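Local coordinates for CdiI (Burkholderia pseudomallei 1026a, PDB 4G6V), which probably acts as the immunity protein of a contact-dependent growth inhibition system, binding the CdiA-CT toxin, a tRNase, and protecting the cell that makes it, at residues F6-I11 with A90-Q95; F35-V40 with S60-S65; R41-S46 with L56-F61. All coordinates share one frame; numbering follows the deposited sequence.

All three contacts belong to one antiparallel sheet, in which the strands lie in the order 35-42, 60-66, 4-9, 91-95 and 99-100. Contact 1 joins strands 4-9 and 91-95, while contacts 2 and 3 follow one another along the pairing of strand 35-42 with strand 60-66 and share S60 and F61. The centres of contacts 1 and 2 are about 10 Å apart, those of 1 and 3 about 9 Å, and those of 2 and 3 about 13 Å. In sequence, contacts 2 and 3 are nested inside the long loop that contact 1 closes. Residues from all three contacts also touch the bound toxin chain, so the sheet contributes to the complex.

Contact 1: F6-I11 with A90-Q95; sequences FCYLSI and AILILQ
Y8 and L92 lie side by side and point the same way on one face of the sheet, with CD2 of the tyrosine ring 3.9 Å from L92 CD2. The ring also presents its edge, in plane, to L92 O. Beyond it, Y8 CE2 approaches L94 CD1 at 4.3 Å. F6 starts on this same face opposite L94, but with its CG anti to the carbonyl carbon (chi1 -85°) the ring leads away from L94 and meets F61 instead; F61 also packs edge-to-face with Y8.

On the other face L9 and I91 likewise lie side by side and point the same way, L9 CD2 resting against CG1 and CB of I91. The CG1 branch of I91 is anti to the backbone N (chi1 -170°), and CD1 beyond it reaches C7 CB at 4.1 Å. C7 SG in turn borders I93 CG1 at 4.2 Å.

Backbone bonds hold these pairs in register. F6 and L94 exchange N-H···O bonds in both directions, and so do Y8 and L92 (both 2.9 Å between N and O). Past the strand ends, S10 N still bonds to A90 O at 3.2 Å, and A90 N makes a weak return bond to S10 OG.

Helix 75-84 packs on the face of C7, I91 and I93; on the other face helix 45-53 packs on Y8 and L94, with T117 of the toxin chain beside F6. This is a regular antiparallel strand pair in the interior of a five-stranded sheet.

Contact 2: F35-V40 with S60-S65; sequences FLISPV and SFFLVS
V40 and F62 meet in an antiparallel strand pair whose first member, strand 35-42, is broken by a short irregularity along its length. V40 has the largest surface buried by this contact, and its two methyl groups do different jobs. CG1, anti to the backbone N (chi1 -179°), lies 3.5 Å from S60 CB and also close to F61 O, whereas CG2 touches F62 CB and CD2, the two side chains being set at a slant.

F62 receives strand 35-42 at two places. Its CB lies near P39 O and V40 CA, and the ring's other ortho carbon, CD1, is 3.9 Å from I37 CG2, across from the CD2 that V40 touches. The ring's edge also has V64 CG2 in its plane. L20 of helix 13-26 packs against I37, V40 and F62 together, which places this cluster against that helix.

S65 is held mainly through its backbone. Its N donates to L36 O at 2.8 Å and its O accepts from L36 N at 2.9 Å, making the regular hydrogen-bonded pair at this end of the contact; S65 O also lies near F35 CB and CD1. Its OG bonds to D4 OD1 on strand 4-9. At the far end S60 OG bonds to the backbone oxygen I11 O, so serines near both ends of strand 60-66 bond to residues of the chain on its other side.

Between these ends, S38 N donates to L63 O at 2.8 Å. The return bond uses a side chain: L63 N donates to S38 OG at 3.0 Å, with an N-H···O angle of 164°, and S38 OG itself donates to P39 O at 2.7 Å.

Contact 3: R41-S46 with L56-F61; sequences RDADFS and LVAESF
A43 bonds to E59 just before strand 60-66, where E59 and S60 form a classic beta bulge, both facing L9 of the next strand. E59 O, turned toward 41-46 at this bulge, accepts A43 N at 2.8 Å, the donor standing 44° above the carbonyl plane. A water also donates to E59 O and links it to D42 OD1.

The methyl of A43 points into the contact, lying 3.6 Å from E59 O and reaching A58 CB at 4.4 Å. Two residues back along the first segment, R41 forms a regular hydrogen-bonded pair with F61: R41 N meets F61 O at 2.8 Å, nearly on the line of the C=O bond, and F61 N answers to R41 O. R41 CG, placed between its backbone N and carbonyl carbon (chi1 72°), lies 3.8 Å from F61 O. D42 and S60 face each other as a non-hydrogen-bonded pair whose side chains diverge.

After A43 the chain leaves the sheet, and D44 caps helix 45-53 through its OD1 and L47 N. That helix packs on A43, A58 and F61, while helix 13-26 touches D42 and S60.

Contact 1: F6-I11 with A90-Q95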
loop_
_atom_site.group_PDB
_atom_site.type_symbol
_atom_site.label_atom_id
_atom_site.label_comp_id
_atom_site.label_asym_id
_atom_site.label_seq_id
_atom_site.Cartn_x
_atom_site.Cartn_y
_atom_site.Cartn_z
ATOM N N PHE B 6 2.760 -2.895 5.868
ATOM C CA PHE B 6 2.121 -4.130 6.274
ATOM C C PHE B 6 2.773 -4.590 7.562
ATOM O O PHE B 6 3.961 -4.853 7.589
ATOM C CB PHE B 6 2.311 -5.191 5.206
ATOM C CG PHE B 6 1.305 -5.124 4.128
ATOM C CD1 PHE B 6 0.486 -6.203 3.854
ATOM C CD2 PHE B 6 1.138 -3.964 3.398
ATOM C CE1 PHE B 6 -0.483 -6.120 2.846
ATOM C CE2 PHE B 6 0.176 -3.878 2.381
ATOM C CZ PHE B 6 -0.632 -4.954 2.115
ATOM N N CYS B 7 2.003 -4.689 8.631
ATOM C CA CYS B 7 2.569 -4.943 9.942
ATOM C C CYS B 7 2.010 -6.225 10.457
ATOM O O CYS B 7 0.823 -6.328 10.688
ATOM C CB CYS B 7 2.192 -3.817 10.903
ATOM S SG CYS B 7 2.795 -2.191 10.376
ATOM N N TYR B 8 2.866 -7.210 10.617
ATOM C CA TYR B 8 2.490 -8.475 11.239
ATOM C C TYR B 8 2.957 -8.561 12.693
ATOM O O TYR B 8 4.086 -8.155 13.030
ATOM C CB TYR B 8 3.081 -9.641 10.458
ATOM C CG TYR B 8 2.856 -9.548 8.977
ATOM C CD1 TYR B 8 1.990 -10.413 8.344
ATOM C CD2 TYR B 8 3.512 -8.578 8.207
ATOM C CE1 TYR B 8 1.780 -10.338 6.980
ATOM C CE2 TYR B 8 3.319 -8.501 6.843
ATOM C CZ TYR B 8 2.448 -9.384 6.235
ATOM O OH TYR B 8 2.233 -9.320 4.878
ATOM N N LEU B 9 2.087 -9.108 13.543
ATOM C CA LEU B 9 2.367 -9.230 14.967
ATOM C C LEU B 9 2.264 -10.664 15.451
ATOM O O LEU B 9 1.447 -11.446 14.970
ATOM C CB LEU B 9 1.419 -8.355 15.787
ATOM C CG LEU B 9 1.498 -6.835 15.639
ATOM C CD1 LEU B 9 0.381 -6.189 16.423
ATOM C CD2 LEU B 9 2.849 -6.298 16.095
ATOM N N SER B 10 3.093 -11.006 16.428
ATOM C CA SER B 10 3.055 -12.331 17.008
ATOM C C SER B 10 1.929 -12.404 18.047
ATOM O O SER B 10 1.407 -13.480 18.310
ATOM C CB SER B 10 4.403 -12.676 17.625
ATOM O OG SER B 10 4.609 -11.925 18.806
ATOM N N ILE B 11 1.540 -11.255 18.607
ATOM C CA ILE B 11 0.465 -11.198 19.613
ATOM C C ILE B 11 -0.943 -11.244 19.000
ATOM O O ILE B 11 -1.120 -11.046 17.806
ATOM C CB ILE B 11 0.596 -9.963 20.546
ATOM C CG1 ILE B 11 0.526 -8.665 19.753
ATOM C CG2 ILE B 11 1.916 -9.996 21.266
ATOM C CD1 ILE B 11 0.493 -7.431 20.615
ATOM N N ALA B 90 6.929 -9.572 18.990
ATOM C CA ALA B 90 7.662 -9.370 17.753
ATOM C C ALA B 90 6.781 -8.708 16.681
ATOM O O ALA B 90 5.563 -8.966 16.597
ATOM C CB ALA B 90 8.190 -10.707 17.254
ATOM N N ILE B 91 7.390 -7.842 15.874
ATOM C CA ILE B 91 6.671 -7.223 14.764
ATOM C C ILE B 91 7.500 -7.263 13.494
ATOM O O ILE B 91 8.681 -6.957 13.515
ATOM C CB ILE B 91 6.154 -5.763 15.078
ATOM C CG1 ILE B 91 5.208 -5.284 13.983
ATOM C CG2 ILE B 91 7.264 -4.767 15.248
ATOM C CD1 ILE B 91 4.860 -3.810 14.080
ATOM N N LEU B 92 6.889 -7.681 12.395
ATOM C CA LEU B 92 7.549 -7.593 11.100
ATOM C C LEU B 92 6.870 -6.451 10.352
ATOM O O LEU B 92 5.644 -6.368 10.350
ATOM C CB LEU B 92 7.406 -8.921 10.352
ATOM C CG LEU B 92 7.537 -8.937 8.832
ATOM C CD1 LEU B 92 8.953 -8.664 8.453
ATOM C CD2 LEU B 92 7.078 -10.267 8.270
ATOM N N ILE B 93 7.643 -5.549 9.758
ATOM C CA ILE B 93 7.049 -4.471 8.950
ATOM C C ILE B 93 7.529 -4.510 7.505
ATOM O O ILE B 93 8.701 -4.274 7.236
ATOM C CB ILE B 93 7.380 -3.064 9.501
ATOM C CG1 ILE B 93 6.887 -2.900 10.940
ATOM C CG2 ILE B 93 6.793 -1.980 8.583
ATOM C CD1 ILE B 93 7.224 -1.534 11.536
ATOM N N LEU B 94 6.627 -4.797 6.580
ATOM C CA LEU B 94 6.962 -4.764 5.168
ATOM C C LEU B 94 6.289 -3.574 4.450
ATOM O O LEU B 94 5.059 -3.490 4.322
ATOM C CB LEU B 94 6.581 -6.083 4.495
ATOM C CG LEU B 94 7.122 -7.398 5.050
ATOM C CD1 LEU B 94 6.727 -8.552 4.160
ATOM C CD2 LEU B 94 8.625 -7.360 5.169
ATOM N N GLN B 95 7.099 -2.642 3.972
ATOM C CA GLN B 95 6.558 -1.559 3.180
ATOM C C GLN B 95 5.982 -2.168 1.904
ATOM O O GLN B 95 6.678 -2.909 1.185
ATOM C CB GLN B 95 7.636 -0.552 2.857
ATOM C CG GLN B 95 7.090 0.730 2.313
ATOM C CD GLN B 95 8.060 1.876 2.449
ATOM O OE1 GLN B 95 8.879 1.911 3.373
ATOM N NE2 GLN B 95 7.972 2.826 1.534
#

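Contact 2: F35-V40 with S60-S65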
loop_
_atom_site.group_PDB
_atom_site.type_symbol
_atom_site.label_atom_id
_atom_site.label_comp_id
_atom_site.label_asym_id
_atom_site.label_seq_id
_atom_site.Cartn_x
_atom_site.Cartn_y
_atom_site.Cartn_z
ATOM N N PHE B 35 -0.224 9.721 9.062
ATOM C CA PHE B 35 -0.354 8.285 8.831
ATOM C C PHE B 35 -1.683 7.773 9.381
ATOM O O PHE B 35 -2.129 8.203 10.440
ATOM C CB PHE B 35 0.795 7.541 9.494
ATOM C CG PHE B 35 2.134 7.857 8.902
ATOM C CD1 PHE B 35 2.722 6.994 7.995
ATOM C CD2 PHE B 35 2.807 9.018 9.254
ATOM C CE1 PHE B 35 3.961 7.265 7.456
ATOM C CE2 PHE B 35 4.052 9.313 8.708
ATOM C CZ PHE B 35 4.629 8.434 7.808
ATOM N N LEU B 36 -2.331 6.868 8.662
ATOM C CA LEU B 36 -3.563 6.286 9.180
ATOM C C LEU B 36 -3.346 4.822 9.542
ATOM O O LEU B 36 -2.875 4.030 8.721
ATOM C CB LEU B 36 -4.729 6.444 8.191
ATOM C CG LEU B 36 -5.019 7.892 7.772
ATOM C CD1 LEU B 36 -6.232 7.967 6.859
ATOM C CD2 LEU B 36 -5.198 8.819 8.975
ATOM N N ILE B 37 -3.684 4.475 10.780
ATOM C CA ILE B 37 -3.550 3.095 11.243
ATOM C C ILE B 37 -4.888 2.360 11.145
ATOM O O ILE B 37 -5.866 2.717 11.832
ATOM C CB ILE B 37 -3.009 3.008 12.702
ATOM C CG1 ILE B 37 -1.698 3.800 12.837
ATOM C CG2 ILE B 37 -2.824 1.557 13.115
ATOM C CD1 ILE B 37 -0.967 3.658 14.204
ATOM N N SER B 38 -4.926 1.336 10.291
ATOM C CA SER B 38 -6.118 0.502 10.185
ATOM C C SER B 38 -6.438 -0.215 11.509
ATOM O O SER B 38 -5.598 -0.311 12.413
ATOM C CB SER B 38 -5.956 -0.533 9.074
ATOM O OG SER B 38 -5.396 -1.731 9.581
ATOM N N PRO B 39 -7.671 -0.698 11.639
ATOM C CA PRO B 39 -7.975 -1.659 12.707
ATOM C C PRO B 39 -7.096 -2.886 12.560
ATOM O O PRO B 39 -6.657 -3.187 11.437
ATOM C CB PRO B 39 -9.439 -2.046 12.430
ATOM C CG PRO B 39 -9.803 -1.384 11.064
ATOM C CD PRO B 39 -8.882 -0.217 10.949
ATOM N N VAL B 40 -6.842 -3.579 13.671
ATOM C CA VAL B 40 -6.086 -4.821 13.642
ATOM C C VAL B 40 -7.024 -5.972 13.322
ATOM O O VAL B 40 -8.143 -6.001 13.810
ATOM C CB VAL B 40 -5.407 -5.115 15.003
ATOM C CG1 VAL B 40 -4.594 -6.418 14.933
ATOM C CG2 VAL B 40 -4.529 -3.950 15.428
ATOM N N SER B 60 -1.825 -11.581 14.428
ATOM C CA SER B 60 -2.598 -10.432 13.995
ATOM C C SER B 60 -1.840 -9.612 12.931
ATOM O O SER B 60 -0.636 -9.782 12.707
ATOM C CB SER B 60 -3.027 -9.579 15.198
ATOM O OG SER B 60 -1.909 -9.143 15.956
ATOM N N PHE B 61 -2.572 -8.738 12.263
ATOM C CA PHE B 61 -2.041 -7.938 11.179
ATOM C C PHE B 61 -2.759 -6.588 11.185
ATOM O O PHE B 61 -3.949 -6.496 11.506
ATOM C CB PHE B 61 -2.307 -8.635 9.844
ATOM C CG PHE B 61 -2.109 -7.749 8.668
ATOM C CD1 PHE B 61 -0.908 -7.734 7.996
ATOM C CD2 PHE B 61 -3.118 -6.900 8.244
ATOM C CE1 PHE B 61 -0.723 -6.892 6.906
ATOM C CE2 PHE B 61 -2.939 -6.058 7.155
ATOM C CZ PHE B 61 -1.748 -6.049 6.482
ATOM N N PHE B 62 -2.045 -5.531 10.852
ATOM C CA PHE B 62 -2.731 -4.276 10.620
ATOM C C PHE B 62 -1.934 -3.453 9.615
ATOM O O PHE B 62 -0.773 -3.762 9.312
ATOM C CB PHE B 62 -2.937 -3.507 11.923
ATOM C CG PHE B 62 -1.673 -2.978 12.494
ATOM C CD1 PHE B 62 -1.117 -1.799 12.001
ATOM C CD2 PHE B 62 -1.012 -3.660 13.500
ATOM C CE1 PHE B 62 0.086 -1.301 12.499
ATOM C CE2 PHE B 62 0.200 -3.170 14.005
ATOM C CZ PHE B 62 0.749 -1.981 13.497
ATOM N N LEU B 63 -2.561 -2.410 9.095
ATOM C CA LEU B 63 -1.963 -1.623 8.040
ATOM C C LEU B 63 -1.726 -0.192 8.513
ATOM O O LEU B 63 -2.495 0.346 9.314
ATOM C CB LEU B 63 -2.875 -1.660 6.825
ATOM C CG LEU B 63 -2.278 -1.439 5.438
ATOM C CD1 LEU B 63 -1.241 -2.506 5.154
ATOM C CD2 LEU B 63 -3.386 -1.451 4.370
ATOM N N VAL B 64 -0.631 0.402 8.040
ATOM C CA VAL B 64 -0.349 1.821 8.259
ATOM C C VAL B 64 -0.189 2.515 6.900
ATOM O O VAL B 64 0.737 2.231 6.155
ATOM C CB VAL B 64 0.927 2.051 9.107
ATOM C CG1 VAL B 64 1.142 3.530 9.407
ATOM C CG2 VAL B 64 0.831 1.309 10.402
ATOM N N SER B 65 -1.108 3.416 6.580
ATOM C CA SER B 65 -1.081 4.109 5.304
ATOM C C SER B 65 -0.435 5.465 5.414
ATOM O O SER B 65 -0.629 6.178 6.402
ATOM C CB SER B 65 -2.492 4.274 4.770
ATOM O OG SER B 65 -2.998 3.011 4.362
#

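Contact 3: R41-S46 with L56-F61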
loop_
_atom_site.group_PDB
_atom_site.type_symbol
_atom_site.label_atom_id
_atom_site.label_comp_id
_atom_site.label_asym_id
_atom_site.label_seq_id
_atom_site.Cartn_x
_atom_site.Cartn_y
_atom_site.Cartn_z
ATOM N N ARG B 41 -6.566 -6.916 12.505
ATOM C CA ARG B 41 -7.310 -8.142 12.264
ATOM C C ARG B 41 -6.502 -9.378 12.619
ATOM O O ARG B 41 -5.309 -9.309 12.835
ATOM C CB ARG B 41 -7.795 -8.232 10.821
ATOM C CG ARG B 41 -6.729 -8.505 9.786
ATOM C CD ARG B 41 -7.386 -8.506 8.435
ATOM N NE ARG B 41 -8.366 -7.415 8.395
ATOM C CZ ARG B 41 -9.435 -7.363 7.599
ATOM N NH1 ARG B 41 -9.702 -8.346 6.744
ATOM N NH2 ARG B 41 -10.241 -6.313 7.668
ATOM N N ASP B 42 -7.183 -10.510 12.725
ATOM C CA ASP B 42 -6.515 -11.784 12.885
ATOM C C ASP B 42 -5.895 -12.075 11.538
ATOM O O ASP B 42 -6.516 -11.856 10.501
ATOM C CB ASP B 42 -7.500 -12.910 13.256
ATOM C CG ASP B 42 -8.296 -12.614 14.524
ATOM O OD1 ASP B 42 -7.681 -12.225 15.542
ATOM O OD2 ASP B 42 -9.544 -12.771 14.502
ATOM N N ALA B 43 -4.665 -12.561 11.553
ATOM C CA ALA B 43 -4.002 -12.950 10.324
ATOM C C ALA B 43 -4.628 -14.219 9.776
ATOM O O ALA B 43 -4.766 -15.188 10.498
ATOM C CB ALA B 43 -2.523 -13.163 10.579
ATOM N N ASP B 44 -5.014 -14.214 8.511
ATOM C CA ASP B 44 -5.433 -15.444 7.847
ATOM C C ASP B 44 -4.216 -16.232 7.348
ATOM O O ASP B 44 -3.065 -15.869 7.617
ATOM C CB ASP B 44 -6.327 -15.109 6.665
ATOM C CG ASP B 44 -5.578 -14.370 5.576
ATOM O OD1 ASP B 44 -4.391 -14.036 5.817
ATOM O OD2 ASP B 44 -6.156 -14.125 4.486
ATOM N N PHE B 45 -4.474 -17.295 6.589
ATOM C CA PHE B 45 -3.405 -18.193 6.155
ATOM C C PHE B 45 -2.375 -17.506 5.256
ATOM O O PHE B 45 -1.194 -17.805 5.331
ATOM C CB PHE B 45 -3.966 -19.440 5.448
ATOM C CG PHE B 45 -2.908 -20.287 4.810
ATOM C CD1 PHE B 45 -2.293 -21.310 5.518
ATOM C CD2 PHE B 45 -2.486 -20.032 3.515
ATOM C CE1 PHE B 45 -1.284 -22.075 4.934
ATOM C CE2 PHE B 45 -1.488 -20.789 2.926
ATOM C CZ PHE B 45 -0.885 -21.810 3.634
ATOM N N SER B 46 -2.843 -16.600 4.398
ATOM C CA SER B 46 -1.987 -15.926 3.429
ATOM C C SER B 46 -1.012 -15.005 4.121
ATOM O O SER B 46 0.172 -15.058 3.831
ATOM C CB SER B 46 -2.813 -15.131 2.415
ATOM O OG SER B 46 -3.236 -15.954 1.338
ATOM N N LEU B 56 8.711 -14.783 11.215
ATOM C CA LEU B 56 7.695 -14.504 12.232
ATOM C C LEU B 56 6.434 -15.334 12.087
ATOM O O LEU B 56 5.904 -15.493 10.987
ATOM C CB LEU B 56 7.330 -13.018 12.216
ATOM C CG LEU B 56 6.280 -12.515 13.201
ATOM C CD1 LEU B 56 6.946 -12.017 14.447
ATOM C CD2 LEU B 56 5.532 -11.396 12.585
ATOM N N VAL B 57 5.973 -15.861 13.217
ATOM C CA VAL B 57 4.656 -16.487 13.365
ATOM C C VAL B 57 3.601 -15.414 13.707
ATOM O O VAL B 57 3.507 -14.955 14.845
ATOM C CB VAL B 57 4.693 -17.561 14.496
ATOM C CG1 VAL B 57 3.387 -18.359 14.552
ATOM C CG2 VAL B 57 5.882 -18.487 14.310
ATOM N N ALA B 58 2.820 -15.002 12.721
ATOM C CA ALA B 58 1.870 -13.901 12.923
ATOM C C ALA B 58 0.507 -14.391 13.408
ATOM O O ALA B 58 -0.018 -15.388 12.906
ATOM C CB ALA B 58 1.714 -13.067 11.637
ATOM N N GLU B 59 -0.050 -13.690 14.392
ATOM C CA GLU B 59 -1.428 -13.932 14.833
ATOM C C GLU B 59 -2.343 -12.802 14.399
ATOM O O GLU B 59 -3.496 -13.033 14.040
ATOM C CB GLU B 59 -1.516 -14.092 16.344
ATOM C CG GLU B 59 -0.782 -15.323 16.854
ATOM C CD GLU B 59 -1.252 -16.620 16.189
ATOM O OE1 GLU B 59 -2.440 -16.707 15.791
ATOM O OE2 GLU B 59 -0.428 -17.559 16.074
ATOM N N SER B 60 -1.825 -11.581 14.428
ATOM C CA SER B 60 -2.598 -10.432 13.995
ATOM C C SER B 60 -1.840 -9.612 12.931
ATOM O O SER B 60 -0.636 -9.782 12.707
ATOM C CB SER B 60 -3.027 -9.579 15.198
ATOM O OG SER B 60 -1.909 -9.143 15.956
ATOM N N PHE B 61 -2.572 -8.738 12.263
ATOM C CA PHE B 61 -2.041 -7.938 11.179
ATOM C C PHE B 61 -2.759 -6.588 11.185
ATOM O O PHE B 61 -3.949 -6.496 11.506
ATOM C CB PHE B 61 -2.307 -8.635 9.844
ATOM C CG PHE B 61 -2.109 -7.749 8.668
ATOM C CD1 PHE B 61 -0.908 -7.734 7.996
ATOM C CD2 PHE B 61 -3.118 -6.900 8.244
ATOM C CE1 PHE B 61 -0.723 -6.892 6.906
ATOM C CE2 PHE B 61 -2.939 -6.058 7.155
ATOM C CZ PHE B 61 -1.748 -6.049 6.482
HETATM O O HOH W 1 -5.394 -12.377 16.565
#